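Serine-rich Repeat Adhesion Glycoprotein (Srr1) (Streptococcus agalactiae, PDB 4MBO) binds fibrinogen as a serine-rich repeat adhesion glycoprotein, which probably helps the streptococcus attach to its host. Local coordinates at residues A[86-91]-A[107-112]; A[159-164]-A[172-177]; A[229-234]-A[253-258]. All blocks are in the same frame, centred on the assembly; numbering follows the deposited sequence.

Overall arrangement
The three contacts follow one another along the chain, each closing before the next opens. Contact 1 lies in the Ig-like part, where strand 89-95 of the mixed sheet meets the turn after strand 101-106. Contacts 2 and 3 reach a single antiparallel sheet of the fibrinogen-binding adhesin part, contact 2 through the hairpin of strands 162-165 and 169-181, contact 3 where strand 229-235 pairs with the short strand 254-255. Their centres are about 19 Å apart. Contact 1 lies on the other side of the chain's centre, about 48 and 50 Å away between centres, in keeping with an elongated adhesin built of two successive beta regions.

Contact 1 (A[86-91]-A[107-112]); sequences TGQLLA and TRYAST
In Thr107 the first torsion (63°) holds OG1 between the backbone N and the carbonyl carbon, beside Leu89, while CG of Tyr109 stands anti to its own N (chi1 169°) and starts the ring toward Gln88. Thr107 OG1 donates a hydrogen bond to Leu89 O at 2.8 Å and accepts a fairly straight one from Ala110 N at 3.0 Å. A hydroxyl that donates one way and accepts the other suits a residue joining a strand to a helix. Thr107 N adds a second tie, reaching Leu90 O at 2.9 Å from above the carbonyl plane.

The side chain of Gln88 crosses Tyr109 at about a right angle. Its CB lies over one ring face in a CH-pi contact, 3.8 Å from the centroid, and Leu89 O meets the ring edge at Tyr109 CD2 (3.4 Å). The Gln88 amide also lies against the ring, NE2 3.3 Å from Tyr109 CE1, the two planes 34° apart. Asp84 takes the tyrosine hydroxyl on one carboxylate oxygen and binds Thr86 OG1 and Gln88 N with the other. Ala110 CB comes within 3.3 Å of Leu90 O, and a side chain ending at CB fits where Leu90 CD2 packs 4.0 Å from it. Leu90 and Ala91 both face Ile82 in a classic beta bulge; across the contact, Thr107 is the N-cap of a single, weakly bonded helical turn after strand 101-106 in this Ig-like domain.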
ATOM      1  N   THR A  86      -4.899 -19.514  28.518  1.00 38.75           N
ATOM      2  CA  THR A  86      -5.501 -20.810  28.220  1.00 39.28           C
ATOM      3  C   THR A  86      -5.737 -20.984  26.715  1.00 39.16           C
ATOM      4  O   THR A  86      -6.236 -22.012  26.281  1.00 40.07           O
ATOM      5  CB  THR A  86      -6.857 -20.978  28.946  1.00 40.17           C
ATOM      6  OG1 THR A  86      -7.871 -20.197  28.295  1.00 42.13           O
ATOM      7  CG2 THR A  86      -6.742 -20.550  30.412  1.00 39.74           C
ATOM      8  N   GLY A  87      -5.400 -19.969  25.925  1.00 36.93           N
ATOM      9  CA  GLY A  87      -5.625 -20.011  24.488  1.00 36.43           C
ATOM     10  C   GLY A  87      -7.057 -19.619  24.108  1.00 37.52           C
ATOM     11  O   GLY A  87      -7.419 -19.690  22.937  1.00 42.02           O
ATOM     12  N   GLN A  88      -7.861 -19.186  25.078  1.00 34.99           N
ATOM     13  CA  GLN A  88      -9.255 -18.790  24.793  1.00 34.05           C
ATOM     14  C   GLN A  88      -9.373 -17.306  24.407  1.00 33.49           C
ATOM     15  O   GLN A  88      -8.550 -16.491  24.782  1.00 28.82           O
ATOM     16  CB  GLN A  88     -10.144 -19.147  25.963  1.00 34.60           C
ATOM     17  CG  GLN A  88     -10.417 -20.653  26.042  1.00 37.75           C
ATOM     18  CD  GLN A  88     -11.061 -21.043  27.346  1.00 39.89           C
ATOM     19  OE1 GLN A  88     -10.378 -21.283  28.341  1.00 40.63           O
ATOM     20  NE2 GLN A  88     -12.382 -21.152  27.340  1.00 41.17           N
ATOM     21  N   LEU A  89     -10.418 -16.970  23.651  1.00 32.20           N
ATOM     22  CA  LEU A  89     -10.536 -15.624  23.077  1.00 31.57           C
ATOM     23  C   LEU A  89     -11.149 -14.601  24.048  1.00 27.78           C
ATOM     24  O   LEU A  89     -12.263 -14.790  24.533  1.00 27.72           O
ATOM     25  CB  LEU A  89     -11.334 -15.709  21.758  1.00 36.07           C
ATOM     26  CG  LEU A  89     -10.895 -14.772  20.640  1.00 36.00           C
ATOM     27  CD1 LEU A  89     -11.523 -15.162  19.299  1.00 39.92           C
ATOM     28  CD2 LEU A  89     -11.210 -13.346  20.989  1.00 38.63           C
ATOM     29  N   LEU A  90     -10.378 -13.547  24.353  1.00 23.48           N
ATOM     30  CA  LEU A  90     -10.836 -12.458  25.233  1.00 21.78           C
ATOM     31  C   LEU A  90     -11.553 -11.354  24.453  1.00 20.11           C
ATOM     32  O   LEU A  90     -12.528 -10.796  24.918  1.00 20.76           O
ATOM     33  CB  LEU A  90      -9.659 -11.821  25.978  1.00 21.46           C
ATOM     34  CG  LEU A  90      -8.966 -12.683  27.028  1.00 22.93           C
ATOM     35  CD1 LEU A  90      -7.730 -11.926  27.499  1.00 23.69           C
ATOM     36  CD2 LEU A  90      -9.882 -13.041  28.178  1.00 25.12           C
ATOM     37  N   ALA A  91     -11.045 -11.033  23.283  1.00 19.72           N
ATOM     38  CA  ALA A  91     -11.634  -9.941  22.500  1.00 19.75           C
ATOM     39  C   ALA A  91     -11.278 -10.033  21.052  1.00 21.62           C
ATOM     40  O   ALA A  91     -10.202 -10.535  20.697  1.00 22.11           O
ATOM     41  CB  ALA A  91     -11.136  -8.606  23.048  1.00 19.56           C
ATOM     42  N   THR A 107     -15.447 -10.606  24.700  1.00 21.95           N
ATOM     43  CA  THR A 107     -16.294 -11.774  24.473  1.00 23.03           C
ATOM     44  C   THR A 107     -17.090 -12.224  25.700  1.00 23.56           C
ATOM     45  O   THR A 107     -16.896 -11.760  26.824  1.00 23.34           O
ATOM     46  CB  THR A 107     -15.425 -12.959  24.045  1.00 24.80           C
ATOM     47  OG1 THR A 107     -14.532 -13.278  25.129  1.00 24.25           O
ATOM     48  CG2 THR A 107     -14.666 -12.681  22.767  1.00 25.19           C
ATOM     49  N   ARG A 108     -18.014 -13.163  25.479  1.00 26.12           N
ATOM     50  CA  ARG A 108     -18.762 -13.765  26.569  1.00 26.90           C
ATOM     51  C   ARG A 108     -17.759 -14.450  27.506  1.00 27.13           C
ATOM     52  O   ARG A 108     -17.827 -14.304  28.722  1.00 25.60           O
ATOM     53  CB  ARG A 108     -19.787 -14.788  26.012  1.00 30.33           C
ATOM     54  CG  ARG A 108     -20.700 -15.414  27.046  1.00 33.77           C
ATOM     55  CD  ARG A 108     -21.935 -16.112  26.431  1.00 38.26           C
ATOM     56  NE  ARG A 108     -22.639 -15.239  25.472  1.00 39.31           N
ATOM     57  CZ  ARG A 108     -22.953 -15.544  24.212  1.00 39.83           C
ATOM     58  NH1 ARG A 108     -22.790 -16.772  23.713  1.00 43.65           N
ATOM     59  NH2 ARG A 108     -23.556 -14.635  23.469  1.00 39.37           N
ATOM     60  N   TYR A 109     -16.794 -15.145  26.918  1.00 27.66           N
ATOM     61  CA  TYR A 109     -15.769 -15.827  27.732  1.00 29.92           C
ATOM     62  C   TYR A 109     -15.053 -14.820  28.641  1.00 28.68           C
ATOM     63  O   TYR A 109     -14.899 -15.040  29.843  1.00 28.03           O
ATOM     64  CB  TYR A 109     -14.773 -16.570  26.860  1.00 30.43           C
ATOM     65  CG  TYR A 109     -13.557 -17.048  27.664  1.00 31.51           C
ATOM     66  CD1 TYR A 109     -13.667 -18.100  28.564  1.00 33.34           C
ATOM     67  CD2 TYR A 109     -12.324 -16.421  27.538  1.00 30.65           C
ATOM     68  CE1 TYR A 109     -12.583 -18.532  29.300  1.00 32.78           C
ATOM     69  CE2 TYR A 109     -11.229 -16.853  28.267  1.00 31.33           C
ATOM     70  CZ  TYR A 109     -11.365 -17.915  29.154  1.00 34.24           C
ATOM     71  OH  TYR A 109     -10.296 -18.376  29.923  1.00 31.16           O
ATOM     72  N   ALA A 110     -14.650 -13.682  28.072  1.00 26.47           N
ATOM     73  CA  ALA A 110     -13.991 -12.674  28.883  1.00 25.27           C
ATOM     74  C   ALA A 110     -14.838 -12.194  30.052  1.00 25.94           C
ATOM     75  O   ALA A 110     -14.311 -11.915  31.103  1.00 25.16           O
ATOM     76  CB  ALA A 110     -13.573 -11.479  28.019  1.00 24.26           C
ATOM     77  N   SER A 111     -16.158 -12.068  29.850  1.00 26.98           N
ATOM     78  CA  SER A 111     -17.065 -11.593  30.896  1.00 29.12           C
ATOM     79  C   SER A 111     -17.180 -12.545  32.107  1.00 31.30           C
ATOM     80  O   SER A 111     -17.660 -12.133  33.152  1.00 32.77           O
ATOM     81  CB  SER A 111     -18.475 -11.285  30.324  1.00 30.24           C
ATOM     82  OG  SER A 111     -19.178 -12.469  29.926  1.00 32.06           O
ATOM     83  N   THR A 112     -16.690 -13.780  31.968  1.00 32.11           N
ATOM     84  CA  THR A 112     -16.724 -14.774  33.054  1.00 33.41           C
ATOM     85  C   THR A 112     -15.480 -14.702  33.931  1.00 33.20           C
ATOM     86  O   THR A 112     -15.428 -15.313  34.994  1.00 34.82           O
ATOM     87  CB  THR A 112     -16.816 -16.231  32.526  1.00 35.16           C
ATOM     88  OG1 THR A 112     -15.602 -16.618  31.854  1.00 33.56           O
ATOM     89  CG2 THR A 112     -17.993 -16.407  31.591  1.00 35.30           C
TER

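Contact 2 (A[159-164]-A[172-177]); sequences NSPSVT and NVRSRI
Arg174 and Asn159 meet through a charged donor and a backbone carbonyl: Arg174 NH1 donates a hydrogen bond to Asn159 O at 2.8 Å (153° at the hydrogen), and the oxygen lies close to the guanidinium plane. Pro161 takes one face of the same group, its CG 4.0 Å from Arg174 CZ and displaced toward the rim. The arginine reaches this place by a bend at its third torsion (55°), which turns NE off the line of an otherwise extended chain. A proline suits the spot, since its compact ring lays CG and CD against the guanidinium, and no bond across this contact uses Pro161 N.

Beyond it the backbones take over. Ser162 N bonds to Val173 O at 2.9 Å, and Val173 N returns to Ser162 O at 3.0 Å, making a hydrogen-bonded pair of an antiparallel beta hairpin formed by strands 162-165 and 169-181. Ser162 O also receives a CA-H contact from Asn172 CA, 3.1 Å away. In the next, non-hydrogen-bonded pair, Val163 and Asn172 lie side by side, with Val163 CG2 on Asn172 CB at 3.9 Å.

An outer ring of partners fixes these groups. Asp242 makes a salt bridge with Arg174 NH2, which Gln192 also binds, and the arginine side chain runs about 6 Å from a bound calcium ion. Strand 186-202 holds the Asn172 amide through Asn194 and the backbone N of Glu196, while on the face of Ser162 and Val173 strand 309-316 packs, with Lys311 O bonded to the serine hydroxyl in one of its two conformers.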
ATOM      1  N   ASN A 159      10.382   4.099  -3.767  0.70 19.69           N
ATOM      2  CA  ASN A 159      11.382   4.058  -4.819  0.70 21.22           C
ATOM      3  C   ASN A 159      11.154   5.076  -5.918  0.70 19.94           C
ATOM      4  O   ASN A 159      10.014   5.464  -6.191  0.70 19.88           O
ATOM      5  CB  ASN A 159      11.424   2.679  -5.448  0.70 24.00           C
ATOM      6  CG  ASN A 159      12.160   1.679  -4.599  0.70 26.99           C
ATOM      7  OD1 ASN A 159      12.898   2.040  -3.664  0.70 34.46           O
ATOM      8  ND2 ASN A 159      11.978   0.421  -4.914  0.70 28.68           N
ATOM      9  N   SER A 160      12.250   5.504  -6.546  0.70 20.66           N
ATOM     10  CA  SER A 160      12.186   6.461  -7.658  0.70 20.59           C
ATOM     11  C   SER A 160      12.016   5.746  -8.998  0.70 18.86           C
ATOM     12  O   SER A 160      12.339   4.587  -9.124  0.70 18.19           O
ATOM     13  CB  SER A 160      13.456   7.317  -7.726  0.70 24.06           C
ATOM     14  OG  SER A 160      13.564   8.118  -6.564  0.70 28.10           O
ATOM     15  N   PRO A 161      11.500   6.454  -9.997  1.00 18.77           N
ATOM     16  CA  PRO A 161      11.379   5.843 -11.319  1.00 18.03           C
ATOM     17  C   PRO A 161      12.680   5.475 -11.996  1.00 18.29           C
ATOM     18  O   PRO A 161      13.747   6.010 -11.654  1.00 19.13           O
ATOM     19  CB  PRO A 161      10.670   6.935 -12.131  1.00 19.13           C
ATOM     20  CG  PRO A 161       9.887   7.692 -11.111  1.00 20.64           C
ATOM     21  CD  PRO A 161      10.783   7.734  -9.916  1.00 20.34           C
ATOM     22  N   SER A 162      12.593   4.519 -12.923  0.70 18.15           N
ATOM     23  CA  SER A 162      13.697   4.171 -13.801  0.70 19.16           C
ATOM     24  C   SER A 162      13.660   5.214 -14.897  0.70 19.30           C
ATOM     25  O   SER A 162      12.589   5.499 -15.433  0.70 19.60           O
ATOM     26  CB  SER A 162      13.489   2.803 -14.435  0.70 20.82           C
ATOM     27  OG  SER A 162      13.617   1.779 -13.481  0.70 22.28           O
ATOM     28  N   VAL A 163      14.827   5.751 -15.255  1.00 19.17           N
ATOM     29  CA  VAL A 163      14.936   6.786 -16.280  1.00 21.19           C
ATOM     30  C   VAL A 163      16.092   6.543 -17.247  1.00 21.72           C
ATOM     31  O   VAL A 163      17.183   6.184 -16.828  1.00 22.48           O
ATOM     32  CB  VAL A 163      15.225   8.146 -15.608  1.00 22.97           C
ATOM     33  CG1 VAL A 163      15.332   9.273 -16.634  1.00 25.41           C
ATOM     34  CG2 VAL A 163      14.176   8.475 -14.573  1.00 23.85           C
ATOM     35  N   THR A 164      15.841   6.758 -18.529  1.00 21.18           N
ATOM     36  CA  THR A 164      16.869   6.709 -19.553  1.00 22.02           C
ATOM     37  C   THR A 164      16.794   8.053 -20.276  1.00 22.65           C
ATOM     38  O   THR A 164      15.718   8.476 -20.708  1.00 21.12           O
ATOM     39  CB  THR A 164      16.628   5.567 -20.567  1.00 23.51           C
ATOM     40  OG1 THR A 164      16.806   4.302 -19.905  1.00 24.61           O
ATOM     41  CG2 THR A 164      17.572   5.680 -21.721  1.00 25.42           C
ATOM     42  N   ASN A 172      10.911   7.012 -19.129  1.00 15.32           N
ATOM     43  CA  ASN A 172      10.887   6.838 -17.679  1.00 16.14           C
ATOM     44  C   ASN A 172       9.616   6.102 -17.272  1.00 15.59           C
ATOM     45  O   ASN A 172       8.582   6.291 -17.866  1.00 15.28           O
ATOM     46  CB  ASN A 172      11.089   8.133 -16.877  1.00 15.97           C
ATOM     47  CG  ASN A 172       9.936   9.114 -16.981  1.00 17.13           C
ATOM     48  OD1 ASN A 172       9.108   9.166 -16.081  1.00 16.93           O
ATOM     49  ND2 ASN A 172       9.897   9.901 -18.058  1.00 17.58           N
ATOM     50  N   VAL A 173       9.720   5.249 -16.247  1.00 14.54           N
ATOM     51  CA  VAL A 173       8.630   4.371 -15.840  1.00 14.34           C
ATOM     52  C   VAL A 173       8.800   3.931 -14.392  1.00 14.54           C
ATOM     53  O   VAL A 173       9.930   3.897 -13.850  1.00 15.39           O
ATOM     54  CB  VAL A 173       8.595   3.121 -16.791  1.00 14.19           C
ATOM     55  CG1 VAL A 173       9.792   2.200 -16.500  1.00 14.50           C
ATOM     56  CG2 VAL A 173       7.287   2.337 -16.706  1.00 14.33           C
ATOM     57  N   ARG A 174       7.690   3.565 -13.772  1.00 13.56           N
ATOM     58  CA  ARG A 174       7.697   3.004 -12.410  1.00 14.47           C
ATOM     59  C   ARG A 174       6.481   2.124 -12.229  1.00 14.81           C
ATOM     60  O   ARG A 174       5.455   2.376 -12.843  1.00 16.66           O
ATOM     61  CB  ARG A 174       7.752   4.112 -11.347  1.00 14.55           C
ATOM     62  CG  ARG A 174       7.836   3.596  -9.927  1.00 15.97           C
ATOM     63  CD  ARG A 174       8.103   4.714  -8.923  1.00 16.68           C
ATOM     64  NE  ARG A 174       7.102   5.778  -9.035  1.00 19.18           N
ATOM     65  CZ  ARG A 174       7.113   6.897  -8.309  1.00 20.60           C
ATOM     66  NH1 ARG A 174       8.052   7.081  -7.385  1.00 21.68           N
ATOM     67  NH2 ARG A 174       6.186   7.831  -8.511  1.00 20.52           N
ATOM     68  N   SER A 175       6.574   1.069 -11.425  1.00 14.46           N
ATOM     69  CA  SER A 175       5.421   0.234 -11.158  1.00 13.99           C
ATOM     70  C   SER A 175       5.408  -0.194  -9.713  1.00 14.66           C
ATOM     71  O   SER A 175       6.409  -0.060  -9.054  1.00 14.96           O
ATOM     72  CB  SER A 175       5.405  -0.962 -12.073  1.00 14.63           C
ATOM     73  OG  SER A 175       6.535  -1.798 -11.792  1.00 15.37           O
ATOM     74  N   ARG A 176       4.270  -0.672  -9.242  1.00 14.16           N
ATOM     75  CA  ARG A 176       4.121  -1.076  -7.840  1.00 14.25           C
ATOM     76  C   ARG A 176       2.928  -1.985  -7.636  1.00 15.28           C
ATOM     77  O   ARG A 176       1.876  -1.771  -8.205  1.00 14.48           O
ATOM     78  CB  ARG A 176       3.942   0.212  -7.015  1.00 14.95           C
ATOM     79  CG  ARG A 176       4.029   0.059  -5.524  1.00 15.54           C
ATOM     80  CD  ARG A 176       4.004   1.437  -4.850  1.00 15.10           C
ATOM     81  NE  ARG A 176       4.390   1.233  -3.475  1.00 15.65           N
ATOM     82  CZ  ARG A 176       3.569   1.161  -2.450  1.00 16.13           C
ATOM     83  NH1 ARG A 176       4.076   0.856  -1.272  1.00 17.33           N
ATOM     84  NH2 ARG A 176       2.260   1.355  -2.576  1.00 15.64           N
ATOM     85  N   ILE A 177       3.079  -3.022  -6.797  1.00 15.72           N
ATOM     86  CA  ILE A 177       1.967  -3.788  -6.355  1.00 16.94           C
ATOM     87  C   ILE A 177       1.485  -2.973  -5.165  1.00 18.88           C
ATOM     88  O   ILE A 177       2.193  -2.843  -4.141  1.00 19.69           O
ATOM     89  CB  ILE A 177       2.373  -5.205  -5.927  1.00 19.96           C
ATOM     90  CG1 ILE A 177       2.877  -5.957  -7.153  1.00 20.95           C
ATOM     91  CG2 ILE A 177       1.204  -5.871  -5.262  1.00 20.63           C
ATOM     92  CD1 ILE A 177       3.398  -7.353  -6.901  1.00 25.09           C
TER

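Contact 3 (A[229-234]-A[253-258]); sequences EVKILK and FEDVTS
Leu233 meets the Phe253 ring obliquely, CD1 of the leucine lying 3.9 Å from ring atom CD1 and the two side chains crossing at about a right angle; Tyr248 also packs on the ring, edge-to-face. The other flat group is the Asp255 carboxylate. Asp255 OD1 accepts from Thr257 N at 3.0 Å, nearly in line with the C-O bond, and from Thr257 OG1 at 2.7 Å, on the syn side and 29° out of the carboxylate plane. OD2 turns to the methylene groups of Lys231, whose ammonium lies farther off, so the opposite charges may attract without touching.

Asp255 OD1, accepting two hydrogen bonds, fixes the threonine hydroxyl, which donates to it and can therefore offer its oxygen to the other strand. In Thr257 OG1 stands anti to the carbonyl carbon, beside its own N (chi1 -52°), and Ile232 N donates to Thr257 OG1 at 2.9 Å in a practically straight bond (179°). A threonine side chain thus stands in for a backbone acceptor where the second segment turns away. Val256 N still bonds to Ile232 O, and their side chains cross at about a right angle, Ile232 CG2 on Val256 CG2 at 3.7 Å. Branched residues suit this buried seam.

At the other end Lys234 N reaches Glu254 O at 2.8 Å, and Glu254 N returns to Lys234 O at 3.0 Å. On that face, in one of the two lysine conformers, a water bridges the side chains, donating to Glu254 OE1 and accepting from Lys234 NZ, in keeping with long polar residues near the solvent.

Strand 229-235 has strand 283-290 as its other neighbour. Here the short strand 254-255 adds an antiparallel ladder of two bridges, followed by an Asx turn at Asp255, where the second segment leaves regular strand pairing.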
ATOM      1  N   GLU A 229      -7.614  -7.625 -15.606  0.70 18.55           N
ATOM      2  CA  GLU A 229      -8.523  -6.496 -15.831  0.70 19.91           C
ATOM      3  C   GLU A 229      -7.573  -5.330 -15.990  0.70 18.66           C
ATOM      4  O   GLU A 229      -6.729  -5.092 -15.122  0.70 18.39           O
ATOM      5  CB  GLU A 229      -9.453  -6.283 -14.648  0.70 23.22           C
ATOM      6  CG  GLU A 229     -10.241  -7.527 -14.311  0.70 26.74           C
ATOM      7  CD  GLU A 229     -11.239  -7.363 -13.185  0.70 32.20           C
ATOM      8  OE1 GLU A 229     -11.077  -6.490 -12.301  0.70 34.34           O
ATOM      9  OE2 GLU A 229     -12.184  -8.168 -13.180  0.70 35.96           O
ATOM     10  N   VAL A 230      -7.673  -4.638 -17.120  1.00 17.59           N
ATOM     11  CA  VAL A 230      -6.761  -3.549 -17.458  1.00 16.49           C
ATOM     12  C   VAL A 230      -7.515  -2.255 -17.683  1.00 16.76           C
ATOM     13  O   VAL A 230      -8.491  -2.226 -18.427  1.00 17.56           O
ATOM     14  CB  VAL A 230      -5.987  -3.863 -18.769  1.00 16.84           C
ATOM     15  CG1 VAL A 230      -5.031  -2.736 -19.131  1.00 16.22           C
ATOM     16  CG2 VAL A 230      -5.225  -5.171 -18.652  1.00 17.19           C
ATOM     17  N   LYS A 231      -7.041  -1.196 -17.036  1.00 16.29           N
ATOM     18  CA  LYS A 231      -7.613   0.144 -17.173  1.00 16.65           C
ATOM     19  C   LYS A 231      -6.437   1.074 -17.400  1.00 17.02           C
ATOM     20  O   LYS A 231      -5.393   0.946 -16.758  1.00 15.64           O
ATOM     21  CB  LYS A 231      -8.397   0.571 -15.905  1.00 19.27           C
ATOM     22  CG  LYS A 231      -9.013   1.967 -15.983  1.00 21.44           C
ATOM     23  CD  LYS A 231     -10.042   2.276 -14.869  1.00 25.56           C
ATOM     24  CE  LYS A 231      -9.420   2.273 -13.485  1.00 29.64           C
ATOM     25  NZ  LYS A 231     -10.401   2.686 -12.414  1.00 34.05           N
ATOM     26  N   ILE A 232      -6.597   2.009 -18.344  1.00 15.27           N
ATOM     27  CA  ILE A 232      -5.563   2.990 -18.682  1.00 15.63           C
ATOM     28  C   ILE A 232      -6.122   4.399 -18.501  1.00 15.61           C
ATOM     29  O   ILE A 232      -7.171   4.753 -19.061  1.00 16.49           O
ATOM     30  CB  ILE A 232      -5.042   2.805 -20.128  1.00 15.04           C
ATOM     31  CG1 ILE A 232      -4.709   1.344 -20.372  1.00 16.59           C
ATOM     32  CG2 ILE A 232      -3.887   3.751 -20.411  1.00 15.72           C
ATOM     33  CD1 ILE A 232      -4.246   1.030 -21.772  1.00 17.83           C
ATOM     34  N   LEU A 233      -5.422   5.186 -17.699  1.00 15.53           N
ATOM     35  CA  LEU A 233      -5.788   6.555 -17.407  1.00 15.93           C
ATOM     36  C   LEU A 233      -4.718   7.521 -17.864  1.00 16.37           C
ATOM     37  O   LEU A 233      -3.545   7.177 -17.918  1.00 17.00           O
ATOM     38  CB  LEU A 233      -6.008   6.750 -15.885  1.00 16.33           C
ATOM     39  CG  LEU A 233      -6.942   5.772 -15.224  1.00 17.52           C
ATOM     40  CD1 LEU A 233      -6.948   5.994 -13.725  1.00 19.42           C
ATOM     41  CD2 LEU A 233      -8.346   5.863 -15.777  1.00 19.31           C
ATOM     42  N   LYS A 234      -5.140   8.731 -18.249  0.50 16.73           N
ATOM     43  CA  LYS A 234      -4.213   9.791 -18.676  0.50 16.63           C
ATOM     44  C   LYS A 234      -4.332  10.976 -17.711  0.50 17.18           C
ATOM     45  O   LYS A 234      -5.450  11.392 -17.344  0.50 17.62           O
ATOM     46  CB  LYS A 234      -4.515  10.256 -20.113  0.50 17.76           C
ATOM     47  CG  LYS A 234      -3.604  11.359 -20.631  0.50 18.89           C
ATOM     48  CD  LYS A 234      -3.969  11.731 -22.062  0.50 20.54           C
ATOM     49  CE  LYS A 234      -3.293  13.009 -22.516  0.50 22.73           C
ATOM     50  NZ  LYS A 234      -3.791  14.182 -21.759  0.50 23.98           N
ATOM     51  N   PHE A 253      -8.013  12.642 -13.765  1.00 21.92           N
ATOM     52  CA  PHE A 253      -7.743  11.433 -14.568  1.00 21.03           C
ATOM     53  C   PHE A 253      -8.795  11.230 -15.641  1.00 21.23           C
ATOM     54  O   PHE A 253      -9.982  11.444 -15.397  1.00 23.39           O
ATOM     55  CB  PHE A 253      -7.708  10.179 -13.688  1.00 20.75           C
ATOM     56  CG  PHE A 253      -6.518  10.113 -12.773  1.00 21.77           C
ATOM     57  CD1 PHE A 253      -5.344   9.535 -13.198  1.00 20.60           C
ATOM     58  CD2 PHE A 253      -6.581  10.621 -11.491  1.00 25.29           C
ATOM     59  CE1 PHE A 253      -4.244   9.459 -12.378  1.00 21.88           C
ATOM     60  CE2 PHE A 253      -5.478  10.545 -10.647  1.00 24.95           C
ATOM     61  CZ  PHE A 253      -4.311   9.982 -11.091  1.00 22.93           C
ATOM     62  N   GLU A 254      -8.347  10.899 -16.846  1.00 19.99           N
ATOM     63  CA  GLU A 254      -9.242  10.603 -17.946  1.00 20.03           C
ATOM     64  C   GLU A 254      -9.038   9.161 -18.308  1.00 18.73           C
ATOM     65  O   GLU A 254      -7.899   8.734 -18.493  1.00 18.57           O
ATOM     66  CB  GLU A 254      -8.864  11.454 -19.165  1.00 21.33           C
ATOM     67  CG  GLU A 254      -9.779  11.231 -20.325  1.00 22.49           C
ATOM     68  CD  GLU A 254      -9.415  12.037 -21.555  1.00 25.34           C
ATOM     69  OE1 GLU A 254      -8.271  12.589 -21.673  1.00 25.20           O
ATOM     70  OE2 GLU A 254     -10.286  12.076 -22.439  1.00 24.02           O
ATOM     71  N   ASP A 255     -10.122   8.430 -18.491  1.00 18.29           N
ATOM     72  CA  ASP A 255     -10.015   7.019 -18.886  1.00 18.38           C
ATOM     73  C   ASP A 255      -9.844   6.903 -20.411  1.00 18.66           C
ATOM     74  O   ASP A 255     -10.739   7.280 -21.181  1.00 20.25           O
ATOM     75  CB  ASP A 255     -11.244   6.262 -18.421  1.00 19.30           C
ATOM     76  CG  ASP A 255     -11.099   4.766 -18.534  1.00 20.46           C
ATOM     77  OD1 ASP A 255     -10.632   4.274 -19.578  1.00 19.92           O
ATOM     78  OD2 ASP A 255     -11.518   4.093 -17.556  1.00 22.25           O
ATOM     79  N   VAL A 256      -8.682   6.440 -20.819  1.00 17.06           N
ATOM     80  CA  VAL A 256      -8.340   6.256 -22.254  1.00 16.36           C
ATOM     81  C   VAL A 256      -8.169   4.776 -22.620  1.00 17.07           C
ATOM     82  O   VAL A 256      -7.621   4.432 -23.666  1.00 18.27           O
ATOM     83  CB  VAL A 256      -7.078   7.066 -22.621  1.00 15.98           C
ATOM     84  CG1 VAL A 256      -7.290   8.552 -22.391  1.00 16.70           C
ATOM     85  CG2 VAL A 256      -5.876   6.591 -21.808  1.00 15.10           C
ATOM     86  N   THR A 257      -8.703   3.881 -21.798  1.00 16.79           N
ATOM     87  CA  THR A 257      -8.621   2.464 -22.070  1.00 17.44           C
ATOM     88  C   THR A 257      -9.046   2.103 -23.500  1.00 18.40           C
ATOM     89  O   THR A 257      -8.354   1.316 -24.191  1.00 19.36           O
ATOM     90  CB  THR A 257      -9.479   1.685 -21.066  1.00 17.97           C
ATOM     91  OG1 THR A 257      -9.135   2.089 -19.750  1.00 17.49           O
ATOM     92  CG2 THR A 257      -9.300   0.153 -21.220  1.00 19.12           C
ATOM     93  N   SER A 258     -10.120   2.726 -23.984  1.00 19.37           N
ATOM     94  CA  SER A 258     -10.627   2.367 -25.312  1.00 21.80           C
ATOM     95  C   SER A 258      -9.741   2.816 -26.472  1.00 23.30           C
ATOM     96  O   SER A 258      -9.890   2.332 -27.600  1.00 26.45           O
ATOM     97  CB  SER A 258     -12.045   2.883 -25.531  1.00 23.18           C
ATOM     98  OG  SER A 258     -12.061   4.308 -25.608  1.00 23.19           O
TER
HETATM   99  O   HOH W   1      -6.687  14.179 -20.390  1.00 30.73           O